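Long-range contacts in type II restriction enzyme SfiI (PDB 2EZV), which cuts double-stranded DNA as a tetrameric type IIF restriction endonuclease, recognising the interrupted sequence GGCCNNNNNGGCC and leaving 5'-phosphate ends: residues D[110-115]-D[219-224]; D[119-124]-D[202-207]; D[157-162]-D[181-186]; D[12-17]-D[228-233]. All coordinates share one frame; numbering follows the deposited sequence.

Interaction 1. Residues D[110-115]-D[219-224]; sequences DTLQRS and IRVYFD. With nucleotides of chain B.
Arg220 and Thr111 sit side by side as a non-hydrogen-bonded pair where strands 110-112 and 219-221 run antiparallel, one edge of a three-stranded sheet that presents a recognition arginine to the DNA. On either side of that pair the backbones join: Asp110 N to Val221 O and Val221 N to Asp110 O in one ring, Leu112 N to Ile219 O and Ile219 N to Leu112 O in the other.

Arg220 leaves the sheet on the same face as Thr111. Its CB packs against the carbonyl of Asp110, and CG comes to 3.7 Å from Asp110 O. The chain is extended from CG to NE, which puts NE out toward the DNA. NE gives a weak bond to a water that also lies 2.6 Å from Thr111 OG1, and OG1 stands over one face of the guanidinium, toward the rim. The two terminal nitrogens read the Hoogsteen edge of guanine DG6 of chain B: NH1 reaches N7 at 3.1 Å with a fairly straight bond (159°), while NH2 meets O6. NH1 is also held by Ala206 O, which helps fix its direction.

The face bearing Asp110, Leu112, Ile219 and Val221 is, that carboxylate apart, mostly apolar. Leu112 CB touches Ile219 CG2 at 3.8 Å, and the Phe223 ring slants across Asp110, its CE2 lying 4.1 Å from Asp110 CB.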
# COMPACT_ATOMS: atom_id res chain seq x y z
N ASP D 110 18.58 28.02 2.43
CA ASP D 110 17.17 27.65 2.34
C ASP D 110 16.43 28.51 3.36
O ASP D 110 16.98 28.83 4.42
CB ASP D 110 17.00 26.17 2.67
CG ASP D 110 16.27 25.41 1.59
OD1 ASP D 110 16.50 24.19 1.47
OD2 ASP D 110 15.46 26.03 0.86
N THR D 111 15.20 28.89 3.04
CA THR D 111 14.42 29.71 3.96
C THR D 111 13.48 28.84 4.78
O THR D 111 12.91 27.88 4.27
CB THR D 111 13.59 30.76 3.20
OG1 THR D 111 14.47 31.60 2.45
CG2 THR D 111 12.80 31.61 4.17
N LEU D 112 13.32 29.19 6.05
CA LEU D 112 12.44 28.43 6.93
C LEU D 112 11.47 29.30 7.70
O LEU D 112 11.82 30.41 8.12
CB LEU D 112 13.26 27.65 7.96
CG LEU D 112 13.63 26.18 7.77
CD1 LEU D 112 14.53 26.03 6.56
CD2 LEU D 112 14.34 25.69 9.02
N GLN D 113 10.25 28.80 7.87
CA GLN D 113 9.25 29.49 8.66
C GLN D 113 9.58 28.98 10.06
O GLN D 113 10.24 27.95 10.19
CB GLN D 113 7.84 29.04 8.29
CG GLN D 113 7.40 29.37 6.89
CD GLN D 113 7.48 30.86 6.60
OE1 GLN D 113 7.15 31.68 7.46
NE2 GLN D 113 7.90 31.20 5.39
N ARG D 114 9.15 29.68 11.10
CA ARG D 114 9.45 29.24 12.46
C ARG D 114 8.78 27.90 12.73
O ARG D 114 9.23 27.13 13.58
CB ARG D 114 8.95 30.27 13.48
CG ARG D 114 9.57 30.13 14.86
CD ARG D 114 9.08 31.20 15.82
NE ARG D 114 7.74 30.91 16.34
CZ ARG D 114 7.49 30.02 17.29
NH1 ARG D 114 8.48 29.32 17.83
NH2 ARG D 114 6.24 29.82 17.70
N SER D 115 7.72 27.61 11.99
CA SER D 115 7.00 26.36 12.14
C SER D 115 7.78 25.18 11.57
O SER D 115 7.38 24.02 11.73
CB SER D 115 5.63 26.47 11.46
OG SER D 115 5.78 26.76 10.08
N ILE D 219 13.98 32.61 9.09
CA ILE D 219 15.39 32.30 9.30
C ILE D 219 15.94 31.55 8.09
O ILE D 219 15.19 30.95 7.32
CB ILE D 219 15.59 31.44 10.57
CG1 ILE D 219 17.07 31.36 10.93
CG2 ILE D 219 15.05 30.05 10.33
CD1 ILE D 219 17.32 30.85 12.33
N ARG D 220 17.26 31.60 7.92
CA ARG D 220 17.92 30.93 6.82
C ARG D 220 18.91 29.89 7.33
O ARG D 220 19.41 29.99 8.45
CB ARG D 220 18.68 31.93 5.95
CG ARG D 220 17.95 32.40 4.70
CD ARG D 220 18.96 32.99 3.71
NE ARG D 220 18.36 33.38 2.43
CZ ARG D 220 17.74 34.54 2.21
NH1 ARG D 220 17.64 35.45 3.17
NH2 ARG D 220 17.23 34.79 1.01
N VAL D 221 19.19 28.89 6.50
CA VAL D 221 20.14 27.83 6.81
C VAL D 221 21.10 27.80 5.62
O VAL D 221 20.66 27.68 4.48
CB VAL D 221 19.48 26.45 6.91
CG1 VAL D 221 20.54 25.37 7.08
CG2 VAL D 221 18.50 26.42 8.08
N TYR D 222 22.39 27.92 5.88
CA TYR D 222 23.34 27.92 4.78
C TYR D 222 24.00 26.58 4.54
O TYR D 222 24.60 25.99 5.44
CB TYR D 222 24.38 29.04 4.97
CG TYR D 222 23.80 30.40 4.66
CD1 TYR D 222 22.91 31.02 5.54
CD2 TYR D 222 24.09 31.04 3.45
CE1 TYR D 222 22.31 32.23 5.22
CE2 TYR D 222 23.49 32.26 3.11
CZ TYR D 222 22.60 32.84 4.01
OH TYR D 222 21.99 34.04 3.68
N PHE D 223 23.89 26.12 3.31
CA PHE D 223 24.45 24.83 2.91
C PHE D 223 25.88 24.62 3.37
O PHE D 223 26.15 23.72 4.16
CB PHE D 223 24.36 24.67 1.38
CG PHE D 223 22.93 24.61 0.86
CD1 PHE D 223 22.69 24.34 -0.49
CD2 PHE D 223 21.85 24.82 1.70
CE1 PHE D 223 21.39 24.29 -0.99
CE2 PHE D 223 20.54 24.77 1.21
CZ PHE D 223 20.31 24.50 -0.13
N ASP D 224 26.79 25.46 2.89
CA ASP D 224 28.21 25.35 3.23
C ASP D 224 28.47 25.28 4.74
O ASP D 224 29.35 24.54 5.18
CB ASP D 224 29.00 26.51 2.60
CG ASP D 224 28.97 27.78 3.45
OD1 ASP D 224 27.87 28.23 3.85
OD2 ASP D 224 30.07 28.34 3.70
P DG B 6 19.55 42.89 7.08
OP1 DG B 6 20.10 44.04 7.84
OP2 DG B 6 18.94 41.76 7.82
O5' DG B 6 18.48 43.49 6.05
C5' DG B 6 18.55 43.13 4.67
C4' DG B 6 17.31 43.55 3.91
O4' DG B 6 17.22 42.68 2.75
C3' DG B 6 16.00 43.34 4.67
O3' DG B 6 14.96 44.04 3.96
C2' DG B 6 15.70 41.88 4.37
C1' DG B 6 16.12 41.81 2.92
N9 DG B 6 16.43 40.51 2.35
C8 DG B 6 16.66 39.32 3.01
N7 DG B 6 16.84 38.32 2.20
C5 DG B 6 16.74 38.87 0.93
C6 DG B 6 16.85 38.27 -0.35
O6 DG B 6 17.05 37.09 -0.64
N1 DG B 6 16.69 39.21 -1.37
C2 DG B 6 16.46 40.55 -1.18
N2 DG B 6 16.33 41.30 -2.28
N3 DG B 6 16.36 41.12 0.01
C4 DG B 6 16.51 40.23 1.01
O5' DA B 4 26.98 33.91 4.53
C5' DA B 4 26.41 34.83 3.58
C4' DA B 4 26.10 36.20 4.15
O4' DA B 4 25.90 37.11 3.05
C3' DA B 4 24.82 36.28 4.97
O3' DA B 4 24.91 37.33 5.94
C2' DA B 4 23.77 36.58 3.92
C1' DA B 4 24.53 37.47 2.95
N9 DA B 4 24.15 37.31 1.55
C8 DA B 4 24.10 36.16 0.81
N7 DA B 4 23.76 36.35 -0.44
C5 DA B 4 23.57 37.72 -0.53
C6 DA B 4 23.20 38.56 -1.60
N6 DA B 4 22.95 38.12 -2.83
N1 DA B 4 23.09 39.88 -1.35
C2 DA B 4 23.34 40.32 -0.11
N3 DA B 4 23.70 39.64 0.97
C4 DA B 4 23.79 38.33 0.69
O HOH W 1 16.71 31.32 1.13

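Interaction 2. Residues D[119-124]-D[202-207]; sequences MDAEFR and SFFGAG. With nucleotides of chain B.
Phe123 and Phe204 meet with their side chains crossing at about a right angle, and around them strand 121-124, half of a two-stranded antiparallel sheet, packs over strand 204-206 of the three-stranded sheet. The strand axes are 6.7 Å apart and inclined by 60°, so the strands do not pair, and the contact is made by side chains packing on each other and on the Gly205 backbone.

Each ring receives aliphatic carbon from the opposite strand. Ala121 CB lies over the Phe204 face, 3.6 Å from the centroid, in a CH-pi contact shifted toward the CD1-CE1 side; Phe203 CE2 stands over the opposite face, toward the rim. Met119 CG approaches the same ring at its edge, near CZ. In Phe123, CG stands between the backbone N and the carbonyl carbon (chi1 58°), and the ring lies across the backbone of the facing strand. Gly205 CA lies over one face, toward the rim, 4.1 Å from the centroid. Where the two phenylalanines touch directly, it is CD2 of Phe123 against CB of Phe204, at 3.8 Å. Ile219, from the neighbouring strand, packs on both rings and on Ala121.

Just past the glycine the strand reaches the DNA backbone. Ala206 N donates a nearly straight bond (165°) to phosphate oxygen OP2 of DG5 in chain B at 2.9 Å, and Ala206 CB rests 3.2 Å from that same oxygen.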
# COMPACT_ATOMS: atom_id res chain seq x y z
N MET D 119 15.16 23.41 16.01
CA MET D 119 15.75 23.79 17.30
C MET D 119 15.86 25.30 17.44
O MET D 119 15.88 26.02 16.45
CB MET D 119 17.14 23.17 17.45
CG MET D 119 18.10 23.57 16.35
SD MET D 119 19.79 23.10 16.73
CE MET D 119 19.69 21.30 16.55
N ASP D 120 15.94 25.79 18.68
CA ASP D 120 16.08 27.22 18.92
C ASP D 120 17.31 27.73 18.18
O ASP D 120 18.37 27.11 18.23
CB ASP D 120 16.24 27.53 20.42
CG ASP D 120 15.08 27.01 21.24
OD1 ASP D 120 13.94 26.95 20.72
OD2 ASP D 120 15.30 26.69 22.43
N ALA D 121 17.17 28.87 17.51
CA ALA D 121 18.28 29.43 16.75
C ALA D 121 18.82 30.72 17.33
O ALA D 121 18.15 31.40 18.10
CB ALA D 121 17.84 29.66 15.31
N GLU D 122 20.04 31.06 16.94
CA GLU D 122 20.72 32.26 17.39
C GLU D 122 21.99 32.45 16.55
O GLU D 122 22.78 31.52 16.39
CB GLU D 122 21.08 32.15 18.87
CG GLU D 122 22.02 31.00 19.20
CD GLU D 122 21.94 30.57 20.66
OE1 GLU D 122 20.85 30.12 21.08
OE2 GLU D 122 22.96 30.69 21.37
N PHE D 123 22.16 33.65 16.02
CA PHE D 123 23.32 33.96 15.19
C PHE D 123 23.55 35.46 15.20
O PHE D 123 22.77 36.21 15.79
CB PHE D 123 23.08 33.46 13.76
CG PHE D 123 21.86 34.05 13.11
CD1 PHE D 123 21.97 35.12 12.22
CD2 PHE D 123 20.59 33.56 13.41
CE1 PHE D 123 20.83 35.69 11.64
CE2 PHE D 123 19.45 34.12 12.83
CZ PHE D 123 19.57 35.18 11.95
N ARG D 124 24.63 35.92 14.57
CA ARG D 124 24.90 37.35 14.54
C ARG D 124 24.66 37.88 13.14
O ARG D 124 25.25 37.39 12.17
CB ARG D 124 26.34 37.62 14.97
N SER D 202 27.06 28.46 14.23
CA SER D 202 25.79 28.00 13.67
C SER D 202 25.77 28.05 12.14
O SER D 202 26.68 28.60 11.51
CB SER D 202 24.65 28.87 14.17
OG SER D 202 24.61 30.08 13.42
N PHE D 203 24.73 27.46 11.55
CA PHE D 203 24.57 27.47 10.10
C PHE D 203 23.36 28.31 9.73
O PHE D 203 22.90 28.28 8.59
CB PHE D 203 24.44 26.04 9.54
CG PHE D 203 23.51 25.16 10.33
CD1 PHE D 203 24.00 24.02 10.97
CD2 PHE D 203 22.16 25.45 10.43
CE1 PHE D 203 23.15 23.20 11.70
CE2 PHE D 203 21.30 24.63 11.15
CZ PHE D 203 21.80 23.50 11.79
N PHE D 204 22.85 29.07 10.69
CA PHE D 204 21.69 29.93 10.48
C PHE D 204 22.11 31.27 9.88
O PHE D 204 23.28 31.64 9.90
CB PHE D 204 20.96 30.15 11.80
CG PHE D 204 20.29 28.92 12.33
CD1 PHE D 204 20.57 28.46 13.61
CD2 PHE D 204 19.40 28.20 11.54
CE1 PHE D 204 19.95 27.31 14.11
CE2 PHE D 204 18.78 27.06 12.02
CZ PHE D 204 19.06 26.61 13.30
N GLY D 205 21.13 32.00 9.34
CA GLY D 205 21.42 33.30 8.73
C GLY D 205 20.24 34.26 8.80
O GLY D 205 19.19 33.93 9.36
N ALA D 206 20.40 35.44 8.22
CA ALA D 206 19.33 36.43 8.22
C ALA D 206 18.13 35.94 7.42
O ALA D 206 18.28 35.42 6.31
CB ALA D 206 19.84 37.75 7.65
N GLY D 207 16.94 36.10 8.00
CA GLY D 207 15.72 35.67 7.34
C GLY D 207 15.45 36.37 6.02
O GLY D 207 16.03 37.41 5.73
P DG B 5 23.74 37.52 7.03
OP1 DG B 5 24.35 37.63 8.38
OP2 DG B 5 22.69 36.50 6.77
O5' DG B 5 23.13 38.95 6.67
C5' DG B 5 22.77 39.24 5.33
C4' DG B 5 22.20 40.63 5.20
O4' DG B 5 21.95 40.82 3.79
C3' DG B 5 20.86 40.89 5.89
O3' DG B 5 20.73 42.31 6.14
C2' DG B 5 19.87 40.40 4.84
C1' DG B 5 20.56 40.76 3.52
N9 DG B 5 20.38 39.80 2.44
C8 DG B 5 20.42 38.43 2.52
N7 DG B 5 20.27 37.84 1.36
C5 DG B 5 20.11 38.89 0.47
C6 DG B 5 19.91 38.88 -0.94
O6 DG B 5 19.83 37.91 -1.71
N1 DG B 5 19.80 40.18 -1.44
C2 DG B 5 19.87 41.33 -0.69
N2 DG B 5 19.74 42.49 -1.36
N3 DG B 5 20.06 41.34 0.61
C4 DG B 5 20.17 40.10 1.12

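Interaction 3. Residues D[157-162]-D[181-186]; sequences TSIFVH and IYVLSL
Strands 157-162 and 181-186 run antiparallel at 167° with their axes 4.5 Å apart, tied by two full pairs of backbone bonds, Phe160 with Leu184 and His162 with Tyr182. The bond from His162 N to Tyr182 O is nearly linear (174°), and carbonyls that accept N-H bonds also take CA-H contacts; Leu184 O, for example, meets Ile159 CA.

Side chains alternate between two faces. On one, Phe160 CE1 and CD1 bear on Leu186 CD1, the side chains crossing at about a right angle, and Leu112 covers the same patch. Farther along, His162 and Tyr182 lie side by side and point the same way, but their rings are 6.0 Å apart and turned by 88°. The Tyr182 ring presents its edge to His162 O, in plane, with CD1 at 3.9 Å. His162 ND1 is buried here without a polar partner in the model.

The opposite face is mainly aliphatic, with Ser185 the polar exception: Val161 CG1 lies alongside Ile181 CG2 at 3.6 Å, and Ile159 and Val183 cross, CG2 meeting CG1 at 4.0 Å. Helix 10-41 covers this face through Thr20, Leu21, Ile24 and Leu28. Near Ser158, one water bridges Ser158 O, Leu186 O and Ser185 OG, the last at 2.6 Å.

Strand 157-162 also pairs in parallel with strand 93-104, which carries the calcium ligands Asp100 and Ala101. This hairpin therefore belongs to the central mixed sheet of the PD-(D/E)XK nuclease fold, close to its metal site: the Phe160 side chain is about 7 Å from the calcium ion.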
# COMPACT_ATOMS: atom_id res chain seq x y z
N THR D 157 11.65 14.11 13.07
CA THR D 157 12.85 14.16 12.24
C THR D 157 12.56 15.12 11.09
O THR D 157 11.68 14.87 10.27
CB THR D 157 13.23 12.77 11.69
OG1 THR D 157 13.61 11.93 12.78
CG2 THR D 157 14.41 12.88 10.71
N SER D 158 13.33 16.20 11.03
CA SER D 158 13.14 17.23 10.02
C SER D 158 14.02 17.12 8.79
O SER D 158 15.25 17.06 8.89
CB SER D 158 13.34 18.60 10.66
OG SER D 158 12.47 18.76 11.77
N ILE D 159 13.37 17.14 7.63
CA ILE D 159 14.08 17.03 6.36
C ILE D 159 13.61 18.03 5.30
O ILE D 159 12.43 18.34 5.19
CB ILE D 159 13.94 15.60 5.83
CG1 ILE D 159 14.54 14.65 6.86
CG2 ILE D 159 14.64 15.46 4.47
CD1 ILE D 159 14.22 13.22 6.65
N PHE D 160 14.56 18.52 4.51
CA PHE D 160 14.25 19.48 3.46
C PHE D 160 14.79 19.07 2.09
O PHE D 160 15.98 18.79 1.94
CB PHE D 160 14.79 20.86 3.81
CG PHE D 160 14.07 21.52 4.95
CD1 PHE D 160 14.31 21.14 6.26
CD2 PHE D 160 13.12 22.50 4.70
CE1 PHE D 160 13.62 21.72 7.31
CE2 PHE D 160 12.42 23.10 5.74
CZ PHE D 160 12.67 22.71 7.05
N VAL D 161 13.90 19.04 1.11
CA VAL D 161 14.28 18.69 -0.26
C VAL D 161 14.22 20.02 -1.00
O VAL D 161 13.17 20.63 -1.12
CB VAL D 161 13.28 17.69 -0.86
CG1 VAL D 161 13.81 17.12 -2.13
CG2 VAL D 161 13.01 16.58 0.13
N HIS D 162 15.38 20.46 -1.48
CA HIS D 162 15.52 21.74 -2.16
C HIS D 162 15.78 21.60 -3.66
O HIS D 162 16.87 21.21 -4.09
CB HIS D 162 16.66 22.50 -1.47
CG HIS D 162 16.94 23.86 -2.04
ND1 HIS D 162 17.52 24.05 -3.27
CD2 HIS D 162 16.75 25.09 -1.51
CE1 HIS D 162 17.68 25.34 -3.48
NE2 HIS D 162 17.23 26.00 -2.43
N ILE D 181 18.94 18.53 -6.92
CA ILE D 181 18.00 18.31 -5.82
C ILE D 181 18.86 18.13 -4.56
O ILE D 181 19.59 17.16 -4.42
CB ILE D 181 17.15 17.03 -6.01
CG1 ILE D 181 16.42 17.06 -7.35
CG2 ILE D 181 16.13 16.92 -4.89
CD1 ILE D 181 15.51 15.86 -7.58
N TYR D 182 18.79 19.10 -3.65
CA TYR D 182 19.55 19.02 -2.42
C TYR D 182 18.63 18.49 -1.34
O TYR D 182 17.45 18.82 -1.30
CB TYR D 182 20.07 20.39 -2.00
CG TYR D 182 21.12 20.99 -2.91
CD1 TYR D 182 20.77 21.58 -4.12
CD2 TYR D 182 22.47 21.01 -2.54
CE1 TYR D 182 21.73 22.17 -4.95
CE2 TYR D 182 23.43 21.59 -3.36
CZ TYR D 182 23.06 22.17 -4.56
OH TYR D 182 23.99 22.77 -5.38
N VAL D 183 19.18 17.66 -0.46
CA VAL D 183 18.38 17.12 0.63
C VAL D 183 19.09 17.48 1.92
O VAL D 183 20.28 17.20 2.08
CB VAL D 183 18.24 15.59 0.52
CG1 VAL D 183 17.07 15.13 1.37
CG2 VAL D 183 18.02 15.19 -0.95
N LEU D 184 18.36 18.11 2.84
CA LEU D 184 18.93 18.51 4.12
C LEU D 184 18.29 17.85 5.34
O LEU D 184 17.07 17.66 5.39
CB LEU D 184 18.84 20.03 4.30
CG LEU D 184 19.61 20.97 3.37
CD1 LEU D 184 19.09 20.90 1.95
CD2 LEU D 184 19.46 22.37 3.89
N SER D 185 19.12 17.50 6.31
CA SER D 185 18.69 16.88 7.55
C SER D 185 19.01 17.87 8.66
O SER D 185 20.19 18.13 8.96
CB SER D 185 19.44 15.56 7.77
OG SER D 185 19.11 14.97 9.02
N LEU D 186 17.98 18.46 9.25
CA LEU D 186 18.19 19.42 10.32
C LEU D 186 18.19 18.71 11.66
O LEU D 186 17.24 18.00 12.00
CB LEU D 186 17.13 20.51 10.29
CG LEU D 186 17.11 21.31 8.99
CD1 LEU D 186 16.15 22.48 9.14
CD2 LEU D 186 18.52 21.80 8.64
O HOH W 2 15.02 16.53 13.33
O HOH W 3 17.04 15.46 10.47

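Interaction 4. Residues D[12-17]-D[228-233]; sequences ELESVE and EACPWR
Arg233 faces Glu14 and Glu17, one helical turn apart on helix 10-41, and draws both into one salt-bridge network. Glu17 OE2 is gripped by two nitrogens at once, NH2 at 2.6 Å and NH1 at 2.9 Å. The oxygen lies exactly in the guanidinium plane, yet the Glu17 carboxylate is turned 88° to it, and NH2 comes nearly down the C-O direction while NH1 arrives from above the carboxylate plane. Glu14 OE2 takes a longer bond from NH2, 3.2 Å, again from above its own plane. This oxygen also accepts from Tyr195 OH, and OE1 pairs with Arg194; the arginine charge probably offsets the repulsion of two neighbouring carboxylates and helps keep both ionised.

This is the junction after helix 223-229: Cys230 leaves helical geometry and the 3-10 segment 231-233 sets Trp232 and Arg233 against the N-terminal part of the long helix 10-41.

In Trp232, CG stands between the backbone N and the carbonyl carbon (chi1 64°), and farther out the six-membered ring reaches the helix, CH2 coming 3.4 Å from Glu14 O and 4.2 Å from Glu17 CB. The same CH2 lies over the centre of the guanidinium, 3.6 Å above its plane, while Arg233 CG and Cys230 SG rest over one face of the indole. Lys18 adds a cation-pi contact to Trp232, and Arg233 NH1 donates onward to Ser185 O.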
# COMPACT_ATOMS: atom_id res chain seq x y z
N GLU D 12 23.62 8.29 18.87
CA GLU D 12 22.63 7.36 18.34
C GLU D 12 21.48 8.12 17.70
O GLU D 12 20.94 7.69 16.68
CB GLU D 12 22.12 6.45 19.46
CG GLU D 12 23.26 5.76 20.20
CD GLU D 12 22.82 5.03 21.45
OE1 GLU D 12 21.93 5.53 22.17
OE2 GLU D 12 23.38 3.95 21.72
N LEU D 13 21.13 9.26 18.29
CA LEU D 13 20.06 10.10 17.75
C LEU D 13 20.43 10.61 16.36
O LEU D 13 19.62 10.55 15.44
CB LEU D 13 19.79 11.29 18.68
CG LEU D 13 18.73 12.27 18.17
CD1 LEU D 13 17.45 11.51 17.85
CD2 LEU D 13 18.46 13.34 19.21
N GLU D 14 21.66 11.09 16.20
CA GLU D 14 22.09 11.59 14.89
C GLU D 14 22.08 10.43 13.90
O GLU D 14 21.77 10.60 12.71
CB GLU D 14 23.52 12.17 14.96
CG GLU D 14 23.68 13.36 15.90
CD GLU D 14 24.77 14.30 15.44
OE1 GLU D 14 25.62 14.71 16.26
OE2 GLU D 14 24.78 14.64 14.23
N SER D 15 22.42 9.25 14.39
CA SER D 15 22.46 8.06 13.58
C SER D 15 21.11 7.75 12.96
O SER D 15 21.04 7.37 11.78
CB SER D 15 22.93 6.87 14.43
OG SER D 15 22.98 5.69 13.66
N VAL D 16 20.03 7.91 13.72
CA VAL D 16 18.71 7.62 13.17
C VAL D 16 18.32 8.69 12.16
O VAL D 16 17.54 8.43 11.24
CB VAL D 16 17.60 7.53 14.25
CG1 VAL D 16 18.19 7.19 15.59
CG2 VAL D 16 16.80 8.79 14.28
N GLU D 17 18.83 9.91 12.34
CA GLU D 17 18.49 10.96 11.39
C GLU D 17 19.24 10.63 10.11
O GLU D 17 18.72 10.80 9.01
CB GLU D 17 18.89 12.34 11.93
CG GLU D 17 17.87 12.91 12.91
CD GLU D 17 18.27 14.27 13.50
OE1 GLU D 17 17.43 14.88 14.20
OE2 GLU D 17 19.40 14.73 13.27
N GLU D 228 29.81 21.81 6.70
CA GLU D 228 31.03 21.91 7.49
C GLU D 228 30.79 21.35 8.89
O GLU D 228 31.61 20.60 9.43
CB GLU D 228 31.49 23.35 7.58
N ALA D 229 29.65 21.70 9.47
CA ALA D 229 29.31 21.21 10.80
C ALA D 229 29.14 19.70 10.78
O ALA D 229 29.50 19.01 11.73
CB ALA D 229 28.04 21.88 11.29
N CYS D 230 28.60 19.18 9.68
CA CYS D 230 28.37 17.75 9.52
C CYS D 230 28.09 17.45 8.05
O CYS D 230 26.97 17.64 7.57
CB CYS D 230 27.19 17.31 10.39
SG CYS D 230 26.88 15.53 10.44
N PRO D 231 29.10 16.95 7.32
CA PRO D 231 28.99 16.62 5.90
C PRO D 231 27.75 15.87 5.43
O PRO D 231 27.13 16.27 4.44
CB PRO D 231 30.28 15.83 5.65
CG PRO D 231 31.25 16.48 6.57
CD PRO D 231 30.44 16.63 7.84
N TRP D 232 27.38 14.79 6.11
CA TRP D 232 26.23 14.01 5.66
C TRP D 232 24.88 14.69 5.78
O TRP D 232 23.92 14.27 5.16
CB TRP D 232 26.16 12.64 6.34
CG TRP D 232 25.96 12.65 7.83
CD1 TRP D 232 26.92 12.50 8.78
CD2 TRP D 232 24.72 12.79 8.53
NE1 TRP D 232 26.36 12.53 10.03
CE2 TRP D 232 25.01 12.71 9.91
CE3 TRP D 232 23.39 12.99 8.13
CZ2 TRP D 232 24.01 12.81 10.89
CZ3 TRP D 232 22.40 13.09 9.11
CH2 TRP D 232 22.72 13.00 10.47
N ARG D 233 24.81 15.75 6.57
CA ARG D 233 23.54 16.46 6.72
C ARG D 233 23.17 17.29 5.49
O ARG D 233 22.12 17.90 5.46
CB ARG D 233 23.57 17.35 7.96
CG ARG D 233 23.39 16.57 9.25
CD ARG D 233 23.29 17.47 10.46
NE ARG D 233 23.11 16.69 11.68
CZ ARG D 233 21.96 16.15 12.07
NH1 ARG D 233 20.86 16.31 11.34
NH2 ARG D 233 21.90 15.43 13.18

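How the interactions relate
Along the chain the contacts are nested: interaction 3 inside interaction 2, that inside interaction 1, and all inside interaction 4. Interactions 1 and 2, with centres about 8 Å apart, share the three-stranded sheet through strands 219-221 and 204-206, and present a base and a phosphate contact to the DNA. Interaction 3 lies near the centre of the folded chain, its centre about 11 Å from that of interaction 1; Leu112 packs on Phe160 and Leu186, joining DNA-reading and central sheets beside the calcium site. Interaction 4, its centre about 12 Å from that of interaction 3, meets it through Ser185. Helix 223-229 connects interactions 1 and 4, linking recognition sheet, central nuclease-fold sheet and N-terminal helix.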